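Local coordinates for protein 3-dehydroquinate dehydratase (Aquifex aeolicus, PDB 2EGZ) that probably catalyses the cis-dehydration of 3-dehydroquinate to 3-dehydroshikimate, the third step of the chorismate pathway, through a Schiff-base intermediate, at residues G138-I143 against E164-L169; D85-E90 against K109-S114; W125-V130 against A154-I159; A24-L29 against K55-I60; L120-W125 against I143-N148. One frame throughout, in Å; residues are numbered along the deposited sequence.

Contact 1: residues G138-I143 against E164-L169; sequences GGIPKI and EGEKIL
The flat groups that matter here are peptide carbonyls. Ile-168 N lies in the carbonyl plane of Pro-141 and bonds to Pro-141 O at 2.9 Å; Ile-143 N comes in nearly along the C=O axis of Ile-168, with an N-H...O angle of 166°. The Gly-165 carbonyl is gripped in plane, on a lone pair, by Lys-167 NZ at 2.7 Å. Lys-167 bends at chi3 and chi4 to reach it; separately, its CB lies beside Pro-141 CG. At the start of the pair the carboxylate of Glu-166 brings OE2 within 3.5 Å of Ile-140 CD1, the two chains crossing obliquely, while Ile-140 CG2 sits against Lys-167 CA.

Lys-142 leaves the strand with CG anti to the backbone N (chi1 170°) and stays extended to its tip. Its stem crosses Ile-168, with Lys-142 CG 3.7 Å from Ile-168 CG2, and carries NZ on to a hydrogen bond with a bound tartrate, probably from the crystallisation liquor, and a cation-pi contact with Tyr-192. Ile-143 and Leu-169 meet on the other face, which helices 124-136 and 150-160 cover. Parallel neighbours joined through helix 150-160 form a beta-alpha-beta unit of the TIM barrel, here carrying the Schiff-base lysine of a type I dehydroquinase.

Contact 2: residues D85-E90 against K109-S114; sequences DYTDIE and KKLIIS
Tyr-86 and Lys-110 leave their strands side by side and point the same way, so the lysine stem runs along the ring, Lys-110 CD 3.5 Å from Tyr-86 CE1. Ile-112 CD1 fills in beside Tyr-86 CD1 further up this face, and a water at the ring edge binds Tyr-86 OH at 2.6 Å. On the opposite face Leu-111 CD1 is the bump: it pushes between Thr-87 and Ile-89, 3.4 Å from Thr-87 O and 3.8 Å from Ile-89 CG2. Helix 94-107 lies over that face and links the two strands in a beta-alpha-beta unit of the TIM barrel, their axes 4.6 Å apart. Five backbone bonds hold the parallel pair, the straightest from Ile-112 N to Thr-87 O at 173°. Toward the C-terminal ends Asp-88 stands with CG anti to its backbone N, resting on Ile-112 CG2, and its OD1 accepts a hydrogen bond from Ser-114 OG on the syn lone pair at 2.7 Å. Asp-88 OD2 has a weak, long ion pair with the catalytic Lys-142.

Contact 3: residues W125-V130 against A154-I159; sequences WIIREV and ARLLCI
Two neighbouring helices on the outside of the TIM barrel, 124-136 and 150-160, pack here over strand 140-146. Their local axes come within 10.2 Å and cross at -45°, so side chains do all the touching. Ile-127 points toward the partner helix and gives the largest single share of the contact, with Ile-159 next. With CG1 beside the backbone N (chi1 -68°) and CG2 anti to it, it presents two branches: CD1 reaches Leu-156 CD1 at 4.1 Å and passes 3.9 Å from Arg-155 NH2, while CG2 meets Ile-159 CG2 at 3.9 Å, the two isoleucines crossing at about a right angle. Ile-159 CG2 is also pressed against the stem of Arg-128, 3.7 Å from Arg-128 CG. Beyond that stem the arginine bends at chi3, and its NH1 bonds to Gln-162. The other arginine, Arg-155, turns its guanidinium to the start of helix 124-136, where Asn-124, Thr-121 and Pro-122 supply oxygens. An alanine at Ile-127 would remove both branches and would probably loosen the seam between the helices, leaving Leu-156 and Ile-159 with much less to pack on. Ile-127 and Leu-156 also both rest on Ile-143 of the strand, while Trp-125 and Ile-126 turn elsewhere, to the second subunit. Such apolar interlocking of adjacent helices above a shared strand is characteristic of the outer layer of a beta/alpha barrel.

Contact 4: residues A24-L29 against K55-I60; sequences ADIVEL and KTILTI
Glu-28 swings CG anti to its backbone N (chi1 173°) and runs fully extended beyond it, while Thr-59 sets OG1 beside its own N (chi1 -64°); between them these torsions bring carboxylate and hydroxyl together. The two strands, 26-30 and 55-59, are parallel neighbours in the TIM barrel, joined through helix 39-51 as a beta-alpha-beta unit. Thr-59 OG1 donates to Glu-28 OE2 at 2.6 Å, and the oxygen accepts on its anti lone pair, the side away from OE1. This second-shell grip helps hold the rotation of a carboxylate that probably takes part in binding 3-dehydroquinate and whose side chain lies about 4 Å, nearest atoms, from that of the Schiff-base Lys-142. The nearby lysine would be expected to favour the charged carboxylate. An alanine in place of Glu-28 would remove the carboxylate, and would probably leave the Thr-59 hydroxyl less firmly placed and the pocket without this negative charge near Lys-142.

Toward the N-terminal ends of the strands, on the same face, Ile-26 CG2 lodges against Ile-57 CG1 at 3.6 Å, with Tyr-86 of the next strand touching both isoleucines. Leu-29 and Thr-56 turn to the other face, under helix 39-51. The backbones are tied by five bonds that alternate in direction: Lys-55 N reaches back to Asp-25 O at 3.1 Å, and Leu-29 N meets Ile-57 O at 2.9 Å, nearly along the C=O axis.

Contact 5: residues L120-W125 against I143-N148; sequences LTPPNW and IAVKAN
Val-145 is the side chain that the incoming loop folds around, and its two methyls face different partners. CG2, in the crowded position between backbone N and carbonyl carbon, looks at Thr-121: the two side chains cross at about a right angle, with Val-145 CG2 3.7 Å from Thr-121 OG1 and 3.9 Å from Thr-121 CG2. Val-145 CG1 and the proline ring reach toward each other tip to tip, CG1 3.7 Å from Pro-122 CD. Leu-120 O closes the third side, 3.6 Å from Val-145 CB.

Thr-121 turns OG1 beside its own backbone N (chi1 -61°) and donates to Lys-146 O at 2.9 Å. The hydroxyl comes from well above the carbonyl plane, 52° out of it, with a C=O...O angle of 115°, so it does not sit on a lone pair. Lys-146 itself extends away from the loop.

Arg-155 of helix 150-160 hydrogen-bonds to Thr-121 O and Pro-122 O. The segment 120-125 leads from strand 110-117 into helix 124-136, with Pro-123 at the N-cap position, and so is laid across the C-terminal end of strand 140-146, between that strand and the second subunit, whose Asp-36 and Ser-35 pack on Leu-120 and Pro-122.

How the contacts relate
Contacts 1, 2 and 4 are pairs of parallel strands in the barrel wall, held by backbone bonds; contacts 3 and 5 lie further out and rest on side-chain packing, with a hydroxyl-to-carbonyl bond in contact 5, and both reach the second subunit. Contact 1 bonds directly to contact 2 through strands 110-117 and 140-146, and contact 2 to contact 4 through strands 55-59 and 86-90. Strand 140-146 serves contacts 1 and 5, whose ranges overlap at Ile-143, though it does its packing in contact 1, while helix 124-136 serves contacts 3 and 5. Lys-142, Asp-88 and Glu-28 of contacts 1, 2 and 4 converge in the barrel interior, whereas contact 3 is largely apolar between helices.

Contact 1: residues G138-I143 against E164-L169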
# COMPACT_ATOMS: atom_id res chain seq x y z
N GLY B 138 -18.45 1.09 -4.52
CA GLY B 138 -19.57 1.91 -4.09
C GLY B 138 -19.29 3.16 -3.28
O GLY B 138 -20.16 3.61 -2.53
N GLY B 139 -18.10 3.74 -3.41
CA GLY B 139 -17.81 4.93 -2.64
C GLY B 139 -17.45 6.13 -3.50
O GLY B 139 -17.46 6.05 -4.73
N ILE B 140 -17.16 7.24 -2.83
CA ILE B 140 -16.76 8.46 -3.52
C ILE B 140 -15.24 8.41 -3.53
O ILE B 140 -14.60 8.54 -2.50
CB ILE B 140 -17.19 9.72 -2.74
CG1 ILE B 140 -18.71 9.72 -2.55
CG2 ILE B 140 -16.74 10.97 -3.49
CD1 ILE B 140 -19.21 10.83 -1.64
N PRO B 141 -14.64 8.19 -4.71
CA PRO B 141 -13.18 8.13 -4.77
C PRO B 141 -12.51 9.45 -4.44
O PRO B 141 -12.93 10.51 -4.88
CB PRO B 141 -12.92 7.67 -6.21
CG PRO B 141 -14.09 8.25 -6.96
CD PRO B 141 -15.25 8.00 -6.04
N LYS B 142 -11.46 9.37 -3.63
CA LYS B 142 -10.69 10.54 -3.22
C LYS B 142 -9.23 10.28 -3.54
O LYS B 142 -8.67 9.25 -3.15
CB LYS B 142 -10.83 10.78 -1.71
CG LYS B 142 -9.87 11.83 -1.17
CD LYS B 142 -10.05 12.06 0.33
CE LYS B 142 -9.10 13.15 0.81
NZ LYS B 142 -9.25 13.46 2.26
N ILE B 143 -8.61 11.22 -4.25
CA ILE B 143 -7.20 11.11 -4.62
C ILE B 143 -6.47 12.35 -4.11
O ILE B 143 -6.82 13.47 -4.46
CB ILE B 143 -7.02 11.03 -6.16
CG1 ILE B 143 -7.75 9.81 -6.71
CG2 ILE B 143 -5.53 10.94 -6.51
CD1 ILE B 143 -7.71 9.71 -8.22
N GLU B 164 -16.10 9.27 -15.13
CA GLU B 164 -17.25 10.06 -14.68
C GLU B 164 -17.76 9.75 -13.28
O GLU B 164 -17.76 8.60 -12.83
CB GLU B 164 -18.39 9.90 -15.69
CG GLU B 164 -19.71 10.51 -15.24
CD GLU B 164 -20.80 10.33 -16.27
OE1 GLU B 164 -21.01 9.19 -16.73
OE2 GLU B 164 -21.44 11.34 -16.64
N GLY B 165 -18.22 10.79 -12.59
CA GLY B 165 -18.75 10.62 -11.25
C GLY B 165 -18.23 11.66 -10.28
O GLY B 165 -17.22 12.31 -10.53
N GLU B 166 -18.93 11.84 -9.16
CA GLU B 166 -18.46 12.80 -8.19
C GLU B 166 -17.26 12.15 -7.53
O GLU B 166 -17.21 10.93 -7.35
CB GLU B 166 -19.55 13.14 -7.16
CG GLU B 166 -20.08 12.00 -6.34
CD GLU B 166 -21.22 12.45 -5.44
OE1 GLU B 166 -22.19 13.02 -5.97
OE2 GLU B 166 -21.14 12.24 -4.21
N LYS B 167 -16.28 12.97 -7.18
CA LYS B 167 -15.05 12.48 -6.59
C LYS B 167 -14.46 13.60 -5.76
O LYS B 167 -15.07 14.66 -5.62
CB LYS B 167 -14.08 12.10 -7.71
CG LYS B 167 -13.93 13.19 -8.79
CD LYS B 167 -13.09 12.72 -9.97
CE LYS B 167 -13.77 11.64 -10.81
NZ LYS B 167 -14.81 12.18 -11.75
N ILE B 168 -13.27 13.36 -5.21
CA ILE B 168 -12.56 14.35 -4.41
C ILE B 168 -11.14 14.36 -4.95
O ILE B 168 -10.45 13.34 -4.90
CB ILE B 168 -12.56 13.97 -2.92
CG1 ILE B 168 -14.00 14.00 -2.39
CG2 ILE B 168 -11.67 14.94 -2.13
CD1 ILE B 168 -14.16 13.32 -1.02
N LEU B 169 -10.72 15.51 -5.47
CA LEU B 169 -9.39 15.63 -6.05
C LEU B 169 -8.55 16.66 -5.32
O LEU B 169 -8.98 17.79 -5.13
CB LEU B 169 -9.51 16.04 -7.51
CG LEU B 169 -10.37 15.10 -8.35
CD1 LEU B 169 -10.58 15.70 -9.73
CD2 LEU B 169 -9.70 13.74 -8.44

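Contact 2: residues D85-E90 against K109-S114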
# COMPACT_ATOMS: atom_id res chain seq x y z
N ASP B 85 -21.74 11.09 8.84
CA ASP B 85 -22.25 11.40 7.50
C ASP B 85 -21.40 10.75 6.43
O ASP B 85 -21.92 10.27 5.42
CB ASP B 85 -22.30 12.91 7.31
CG ASP B 85 -23.11 13.61 8.38
OD1 ASP B 85 -24.36 13.56 8.31
OD2 ASP B 85 -22.50 14.17 9.30
N TYR B 86 -20.09 10.74 6.65
CA TYR B 86 -19.14 10.11 5.73
C TYR B 86 -18.14 9.30 6.53
O TYR B 86 -17.86 9.61 7.69
CB TYR B 86 -18.29 11.15 4.97
CG TYR B 86 -19.02 12.16 4.13
CD1 TYR B 86 -19.23 11.93 2.76
CD2 TYR B 86 -19.44 13.37 4.67
CE1 TYR B 86 -19.82 12.90 1.96
CE2 TYR B 86 -20.04 14.34 3.88
CZ TYR B 86 -20.22 14.10 2.53
OH TYR B 86 -20.78 15.08 1.74
N THR B 87 -17.59 8.28 5.90
CA THR B 87 -16.54 7.46 6.48
C THR B 87 -15.49 7.39 5.38
O THR B 87 -15.80 7.07 4.23
CB THR B 87 -17.00 6.03 6.83
OG1 THR B 87 -17.87 6.07 7.97
CG2 THR B 87 -15.79 5.16 7.15
N ASP B 88 -14.25 7.72 5.72
CA ASP B 88 -13.16 7.69 4.75
C ASP B 88 -12.29 6.46 5.05
O ASP B 88 -11.69 6.37 6.12
CB ASP B 88 -12.31 8.96 4.86
CG ASP B 88 -11.15 9.00 3.86
OD1 ASP B 88 -10.55 7.94 3.60
OD2 ASP B 88 -10.84 10.10 3.35
N ILE B 89 -12.25 5.53 4.11
CA ILE B 89 -11.44 4.32 4.27
C ILE B 89 -10.47 4.29 3.09
O ILE B 89 -10.82 4.72 1.99
CB ILE B 89 -12.33 3.05 4.27
CG1 ILE B 89 -11.47 1.80 4.50
CG2 ILE B 89 -13.08 2.94 2.96
CD1 ILE B 89 -10.78 1.76 5.85
N GLU B 90 -9.25 3.81 3.31
CA GLU B 90 -8.27 3.76 2.23
C GLU B 90 -8.58 2.62 1.27
O GLU B 90 -8.99 1.54 1.69
CB GLU B 90 -6.85 3.56 2.79
CG GLU B 90 -6.39 4.55 3.85
CD GLU B 90 -7.05 4.32 5.20
OE1 GLU B 90 -7.47 3.18 5.48
OE2 GLU B 90 -7.13 5.29 5.98
N LYS B 109 -25.62 6.44 4.93
CA LYS B 109 -24.44 7.30 4.99
C LYS B 109 -23.58 7.14 3.74
O LYS B 109 -23.90 6.34 2.86
CB LYS B 109 -23.63 6.98 6.24
CG LYS B 109 -24.43 7.14 7.53
CD LYS B 109 -24.95 8.56 7.66
CE LYS B 109 -25.70 8.79 8.96
NZ LYS B 109 -27.02 8.09 8.98
N LYS B 110 -22.49 7.90 3.65
CA LYS B 110 -21.61 7.86 2.48
C LYS B 110 -20.21 7.34 2.77
O LYS B 110 -19.65 7.57 3.84
CB LYS B 110 -21.50 9.25 1.85
CG LYS B 110 -22.81 9.82 1.36
CD LYS B 110 -22.61 11.19 0.71
CE LYS B 110 -23.91 11.70 0.11
NZ LYS B 110 -23.72 13.01 -0.59
N LEU B 111 -19.64 6.65 1.78
CA LEU B 111 -18.31 6.10 1.92
C LEU B 111 -17.33 6.78 0.98
O LEU B 111 -17.56 6.86 -0.22
CB LEU B 111 -18.31 4.60 1.63
CG LEU B 111 -17.00 3.84 1.92
CD1 LEU B 111 -16.72 3.90 3.41
CD2 LEU B 111 -17.11 2.39 1.45
N ILE B 112 -16.24 7.29 1.54
CA ILE B 112 -15.20 7.91 0.74
C ILE B 112 -14.10 6.86 0.71
O ILE B 112 -13.76 6.30 1.74
CB ILE B 112 -14.64 9.19 1.39
CG1 ILE B 112 -15.68 10.32 1.32
CG2 ILE B 112 -13.36 9.61 0.70
CD1 ILE B 112 -15.26 11.57 2.08
N ILE B 113 -13.57 6.57 -0.48
CA ILE B 113 -12.51 5.59 -0.60
C ILE B 113 -11.31 6.36 -1.13
O ILE B 113 -11.29 6.80 -2.28
CB ILE B 113 -12.91 4.46 -1.55
CG1 ILE B 113 -14.09 3.69 -0.93
CG2 ILE B 113 -11.73 3.52 -1.78
CD1 ILE B 113 -14.69 2.62 -1.83
N SER B 114 -10.32 6.52 -0.26
CA SER B 114 -9.15 7.32 -0.58
C SER B 114 -7.84 6.65 -0.95
O SER B 114 -7.60 5.47 -0.67
CB SER B 114 -8.88 8.26 0.60
OG SER B 114 -8.62 7.50 1.77
O HOH W 1 -20.83 14.73 -0.88

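Contact 3: residues W125-V130 against A154-I159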
# COMPACT_ATOMS: atom_id res chain seq x y z
N TRP B 125 -2.72 5.90 -15.67
CA TRP B 125 -3.45 4.66 -15.47
C TRP B 125 -3.74 4.39 -14.00
O TRP B 125 -4.76 3.77 -13.67
CB TRP B 125 -2.70 3.46 -16.09
CG TRP B 125 -1.45 3.06 -15.39
CD1 TRP B 125 -0.18 3.51 -15.64
CD2 TRP B 125 -1.33 2.11 -14.32
NE1 TRP B 125 0.71 2.89 -14.80
CE2 TRP B 125 0.04 2.03 -13.98
CE3 TRP B 125 -2.25 1.31 -13.63
CZ2 TRP B 125 0.51 1.19 -12.97
CZ3 TRP B 125 -1.78 0.47 -12.62
CH2 TRP B 125 -0.41 0.42 -12.30
N ILE B 126 -2.86 4.85 -13.12
CA ILE B 126 -3.06 4.68 -11.68
C ILE B 126 -4.17 5.62 -11.22
O ILE B 126 -5.03 5.24 -10.43
CB ILE B 126 -1.76 4.97 -10.90
CG1 ILE B 126 -0.75 3.84 -11.17
CG2 ILE B 126 -2.05 5.09 -9.41
CD1 ILE B 126 0.57 4.00 -10.44
N ILE B 127 -4.15 6.86 -11.71
CA ILE B 127 -5.19 7.82 -11.34
C ILE B 127 -6.55 7.25 -11.73
O ILE B 127 -7.49 7.25 -10.92
CB ILE B 127 -4.98 9.16 -12.08
CG1 ILE B 127 -3.72 9.84 -11.57
CG2 ILE B 127 -6.21 10.06 -11.90
CD1 ILE B 127 -3.32 11.09 -12.32
N ARG B 128 -6.66 6.75 -12.95
CA ARG B 128 -7.92 6.18 -13.43
C ARG B 128 -8.34 4.92 -12.67
O ARG B 128 -9.52 4.72 -12.41
CB ARG B 128 -7.84 5.89 -14.93
CG ARG B 128 -7.78 7.14 -15.80
CD ARG B 128 -7.92 6.78 -17.28
NE ARG B 128 -6.76 6.04 -17.77
CZ ARG B 128 -5.74 6.60 -18.42
NH1 ARG B 128 -5.74 7.90 -18.68
NH2 ARG B 128 -4.73 5.84 -18.80
N GLU B 129 -7.37 4.08 -12.33
CA GLU B 129 -7.69 2.85 -11.60
C GLU B 129 -8.24 3.16 -10.21
O GLU B 129 -9.18 2.51 -9.75
CB GLU B 129 -6.47 1.95 -11.48
CG GLU B 129 -6.78 0.63 -10.80
CD GLU B 129 -5.57 -0.27 -10.71
OE1 GLU B 129 -4.97 -0.56 -11.76
OE2 GLU B 129 -5.23 -0.69 -9.58
N VAL B 130 -7.63 4.13 -9.54
CA VAL B 130 -8.08 4.52 -8.21
C VAL B 130 -9.52 4.99 -8.28
O VAL B 130 -10.35 4.62 -7.44
CB VAL B 130 -7.19 5.65 -7.62
CG1 VAL B 130 -7.83 6.23 -6.36
CG2 VAL B 130 -5.81 5.10 -7.30
N ALA B 154 -2.56 20.05 -13.54
CA ALA B 154 -3.40 20.02 -14.73
C ALA B 154 -3.72 18.57 -15.10
O ALA B 154 -4.87 18.25 -15.44
CB ALA B 154 -2.67 20.72 -15.89
N ARG B 155 -2.72 17.70 -15.03
CA ARG B 155 -2.88 16.29 -15.38
C ARG B 155 -3.89 15.58 -14.47
O ARG B 155 -4.79 14.89 -14.95
CB ARG B 155 -1.52 15.59 -15.34
CG ARG B 155 -1.50 14.19 -15.95
CD ARG B 155 -0.08 13.78 -16.30
NE ARG B 155 0.80 13.73 -15.12
CZ ARG B 155 0.78 12.75 -14.21
NH1 ARG B 155 1.61 12.80 -13.18
NH2 ARG B 155 -0.06 11.74 -14.33
N LEU B 156 -3.74 15.74 -13.16
CA LEU B 156 -4.66 15.10 -12.22
C LEU B 156 -6.09 15.53 -12.51
O LEU B 156 -7.00 14.70 -12.57
CB LEU B 156 -4.32 15.48 -10.78
CG LEU B 156 -5.35 15.01 -9.73
CD1 LEU B 156 -5.38 13.49 -9.70
CD2 LEU B 156 -5.00 15.57 -8.35
N LEU B 157 -6.29 16.83 -12.70
CA LEU B 157 -7.64 17.35 -12.95
C LEU B 157 -8.22 16.87 -14.28
O LEU B 157 -9.38 16.46 -14.34
CB LEU B 157 -7.62 18.88 -12.90
CG LEU B 157 -7.25 19.46 -11.53
CD1 LEU B 157 -7.00 20.95 -11.64
CD2 LEU B 157 -8.36 19.17 -10.53
N CYS B 158 -7.41 16.93 -15.33
CA CYS B 158 -7.88 16.51 -16.64
C CYS B 158 -8.13 15.01 -16.78
O CYS B 158 -9.12 14.60 -17.40
CB CYS B 158 -6.89 16.97 -17.71
SG CYS B 158 -6.85 18.76 -17.83
N ILE B 159 -7.25 14.20 -16.22
CA ILE B 159 -7.40 12.76 -16.31
C ILE B 159 -8.61 12.28 -15.51
O ILE B 159 -9.26 11.29 -15.87
CB ILE B 159 -6.12 12.05 -15.82
CG1 ILE B 159 -4.96 12.38 -16.77
CG2 ILE B 159 -6.35 10.54 -15.75
CD1 ILE B 159 -5.17 11.93 -18.19

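Contact 4: residues A24-L29 against K55-I60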
# COMPACT_ATOMS: atom_id res chain seq x y z
N ALA B 24 -17.12 26.20 8.02
CA ALA B 24 -16.89 24.82 7.64
C ALA B 24 -18.23 24.11 7.52
O ALA B 24 -19.15 24.38 8.29
CB ALA B 24 -16.03 24.12 8.68
N ASP B 25 -18.35 23.21 6.54
CA ASP B 25 -19.59 22.45 6.36
C ASP B 25 -19.39 21.11 7.02
O ASP B 25 -20.33 20.48 7.51
CB ASP B 25 -19.86 22.20 4.87
CG ASP B 25 -20.06 23.47 4.09
OD1 ASP B 25 -21.06 24.17 4.36
OD2 ASP B 25 -19.23 23.77 3.20
N ILE B 26 -18.13 20.67 7.02
CA ILE B 26 -17.77 19.37 7.56
C ILE B 26 -16.54 19.41 8.45
O ILE B 26 -15.61 20.18 8.22
CB ILE B 26 -17.44 18.39 6.41
CG1 ILE B 26 -18.65 18.23 5.49
CG2 ILE B 26 -16.98 17.06 6.97
CD1 ILE B 26 -18.32 17.48 4.22
N VAL B 27 -16.53 18.56 9.47
CA VAL B 27 -15.38 18.42 10.34
C VAL B 27 -14.91 16.98 10.14
O VAL B 27 -15.69 16.04 10.30
CB VAL B 27 -15.71 18.63 11.85
CG1 VAL B 27 -14.57 18.09 12.71
CG2 VAL B 27 -15.90 20.11 12.14
N GLU B 28 -13.66 16.81 9.75
CA GLU B 28 -13.13 15.47 9.58
C GLU B 28 -12.40 15.07 10.85
O GLU B 28 -11.40 15.69 11.22
CB GLU B 28 -12.14 15.40 8.41
CG GLU B 28 -11.44 14.04 8.32
CD GLU B 28 -10.45 13.94 7.17
OE1 GLU B 28 -9.71 14.91 6.95
OE2 GLU B 28 -10.41 12.88 6.51
N LEU B 29 -12.91 14.05 11.54
CA LEU B 29 -12.26 13.60 12.75
C LEU B 29 -11.13 12.67 12.36
O LEU B 29 -11.36 11.57 11.86
CB LEU B 29 -13.24 12.86 13.67
CG LEU B 29 -14.24 13.69 14.49
CD1 LEU B 29 -15.16 14.45 13.56
CD2 LEU B 29 -15.05 12.77 15.40
N LYS B 55 -21.58 18.43 9.43
CA LYS B 55 -21.49 17.02 9.07
C LYS B 55 -20.11 16.51 9.45
O LYS B 55 -19.19 17.29 9.68
CB LYS B 55 -21.72 16.82 7.58
CG LYS B 55 -23.18 16.96 7.18
CD LYS B 55 -23.36 16.74 5.69
CE LYS B 55 -24.83 16.78 5.31
NZ LYS B 55 -25.59 15.68 5.97
N THR B 56 -19.97 15.19 9.51
CA THR B 56 -18.71 14.58 9.88
C THR B 56 -18.16 13.59 8.87
O THR B 56 -18.90 12.99 8.09
CB THR B 56 -18.84 13.79 11.20
OG1 THR B 56 -19.80 12.73 11.02
CG2 THR B 56 -19.28 14.69 12.33
N ILE B 57 -16.84 13.44 8.90
CA ILE B 57 -16.14 12.46 8.08
C ILE B 57 -15.37 11.69 9.14
O ILE B 57 -14.59 12.27 9.90
CB ILE B 57 -15.12 13.07 7.10
CG1 ILE B 57 -15.83 13.81 5.96
CG2 ILE B 57 -14.26 11.96 6.49
CD1 ILE B 57 -14.89 14.56 5.04
N LEU B 58 -15.61 10.39 9.22
CA LEU B 58 -14.92 9.53 10.18
C LEU B 58 -13.69 8.96 9.48
O LEU B 58 -13.82 8.12 8.59
CB LEU B 58 -15.84 8.40 10.63
CG LEU B 58 -15.23 7.31 11.53
CD1 LEU B 58 -14.80 7.92 12.85
CD2 LEU B 58 -16.25 6.20 11.75
N THR B 59 -12.52 9.42 9.89
CA THR B 59 -11.26 8.96 9.31
C THR B 59 -10.35 8.38 10.39
O THR B 59 -10.19 8.97 11.46
CB THR B 59 -10.49 10.10 8.62
OG1 THR B 59 -11.25 10.59 7.51
CG2 THR B 59 -9.14 9.60 8.11
N ILE B 60 -9.78 7.23 10.10
CA ILE B 60 -8.86 6.57 11.02
C ILE B 60 -7.74 6.11 10.10
O ILE B 60 -7.56 4.92 9.86
CB ILE B 60 -9.51 5.35 11.69
CG1 ILE B 60 -10.89 5.73 12.22
CG2 ILE B 60 -8.63 4.86 12.84
CD1 ILE B 60 -11.69 4.55 12.76

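Contact 5: residues L120-W125 against I143-N148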
# COMPACT_ATOMS: atom_id res chain seq x y z
N LEU B 120 4.56 11.98 -5.09
CA LEU B 120 4.37 12.40 -6.48
C LEU B 120 2.97 12.14 -7.00
O LEU B 120 2.15 11.53 -6.32
CB LEU B 120 5.37 11.63 -7.36
CG LEU B 120 5.35 10.10 -7.16
CD1 LEU B 120 4.21 9.47 -7.95
CD2 LEU B 120 6.68 9.50 -7.62
N THR B 121 2.71 12.61 -8.21
CA THR B 121 1.42 12.39 -8.86
C THR B 121 1.68 11.19 -9.77
O THR B 121 2.40 11.29 -10.76
CB THR B 121 1.01 13.61 -9.70
OG1 THR B 121 0.89 14.75 -8.83
CG2 THR B 121 -0.33 13.36 -10.40
N PRO B 122 1.08 10.04 -9.44
CA PRO B 122 1.27 8.82 -10.24
C PRO B 122 0.79 8.90 -11.68
O PRO B 122 0.02 9.79 -12.04
CB PRO B 122 0.53 7.76 -9.42
CG PRO B 122 -0.58 8.55 -8.79
CD PRO B 122 0.10 9.82 -8.36
N PRO B 123 1.27 7.97 -12.52
CA PRO B 123 0.90 7.90 -13.94
C PRO B 123 -0.61 7.88 -14.12
O PRO B 123 -1.34 7.48 -13.22
CB PRO B 123 1.56 6.60 -14.39
CG PRO B 123 2.80 6.57 -13.57
CD PRO B 123 2.29 6.96 -12.20
N ASN B 124 -1.07 8.28 -15.29
CA ASN B 124 -2.50 8.34 -15.56
C ASN B 124 -3.27 7.06 -15.30
O ASN B 124 -4.36 7.11 -14.74
CB ASN B 124 -2.76 8.80 -16.99
CG ASN B 124 -2.18 10.18 -17.26
OD1 ASN B 124 -1.93 10.95 -16.33
ND2 ASN B 124 -1.97 10.49 -18.53
N TRP B 125 -2.72 5.90 -15.67
CA TRP B 125 -3.45 4.66 -15.47
C TRP B 125 -3.74 4.39 -14.00
O TRP B 125 -4.76 3.77 -13.67
CB TRP B 125 -2.70 3.46 -16.09
CG TRP B 125 -1.45 3.06 -15.39
CD1 TRP B 125 -0.18 3.51 -15.64
CD2 TRP B 125 -1.33 2.11 -14.32
NE1 TRP B 125 0.71 2.89 -14.80
CE2 TRP B 125 0.04 2.03 -13.98
CE3 TRP B 125 -2.25 1.31 -13.63
CZ2 TRP B 125 0.51 1.19 -12.97
CZ3 TRP B 125 -1.78 0.47 -12.62
CH2 TRP B 125 -0.41 0.42 -12.30
N ILE B 143 -8.61 11.22 -4.25
CA ILE B 143 -7.20 11.11 -4.62
C ILE B 143 -6.47 12.35 -4.11
O ILE B 143 -6.82 13.47 -4.46
CB ILE B 143 -7.02 11.03 -6.16
CG1 ILE B 143 -7.75 9.81 -6.71
CG2 ILE B 143 -5.53 10.94 -6.51
CD1 ILE B 143 -7.71 9.71 -8.22
N ALA B 144 -5.47 12.14 -3.26
CA ALA B 144 -4.68 13.24 -2.72
C ALA B 144 -3.22 12.92 -3.03
O ALA B 144 -2.63 12.04 -2.40
CB ALA B 144 -4.89 13.36 -1.22
N VAL B 145 -2.64 13.62 -4.01
CA VAL B 145 -1.26 13.37 -4.42
C VAL B 145 -0.42 14.64 -4.56
O VAL B 145 -0.92 15.68 -5.00
CB VAL B 145 -1.24 12.61 -5.77
CG1 VAL B 145 -1.94 11.26 -5.62
CG2 VAL B 145 -1.93 13.44 -6.86
N LYS B 146 0.85 14.54 -4.20
CA LYS B 146 1.74 15.69 -4.27
C LYS B 146 2.10 16.04 -5.71
O LYS B 146 2.53 15.19 -6.49
CB LYS B 146 3.03 15.44 -3.49
CG LYS B 146 4.00 16.62 -3.55
CD LYS B 146 5.29 16.36 -2.78
CE LYS B 146 6.24 17.55 -2.90
NZ LYS B 146 7.55 17.29 -2.23
N ALA B 147 1.92 17.31 -6.05
CA ALA B 147 2.26 17.79 -7.37
C ALA B 147 3.68 18.32 -7.29
O ALA B 147 4.03 19.06 -6.36
CB ALA B 147 1.30 18.91 -7.80
N ASN B 148 4.51 17.93 -8.24
CA ASN B 148 5.90 18.37 -8.27
C ASN B 148 6.12 19.38 -9.40
O ASN B 148 7.25 19.74 -9.73
CB ASN B 148 6.83 17.16 -8.42
CG ASN B 148 6.84 16.29 -7.17
OD1 ASN B 148 6.35 15.16 -7.19
ND2 ASN B 148 7.37 16.82 -6.08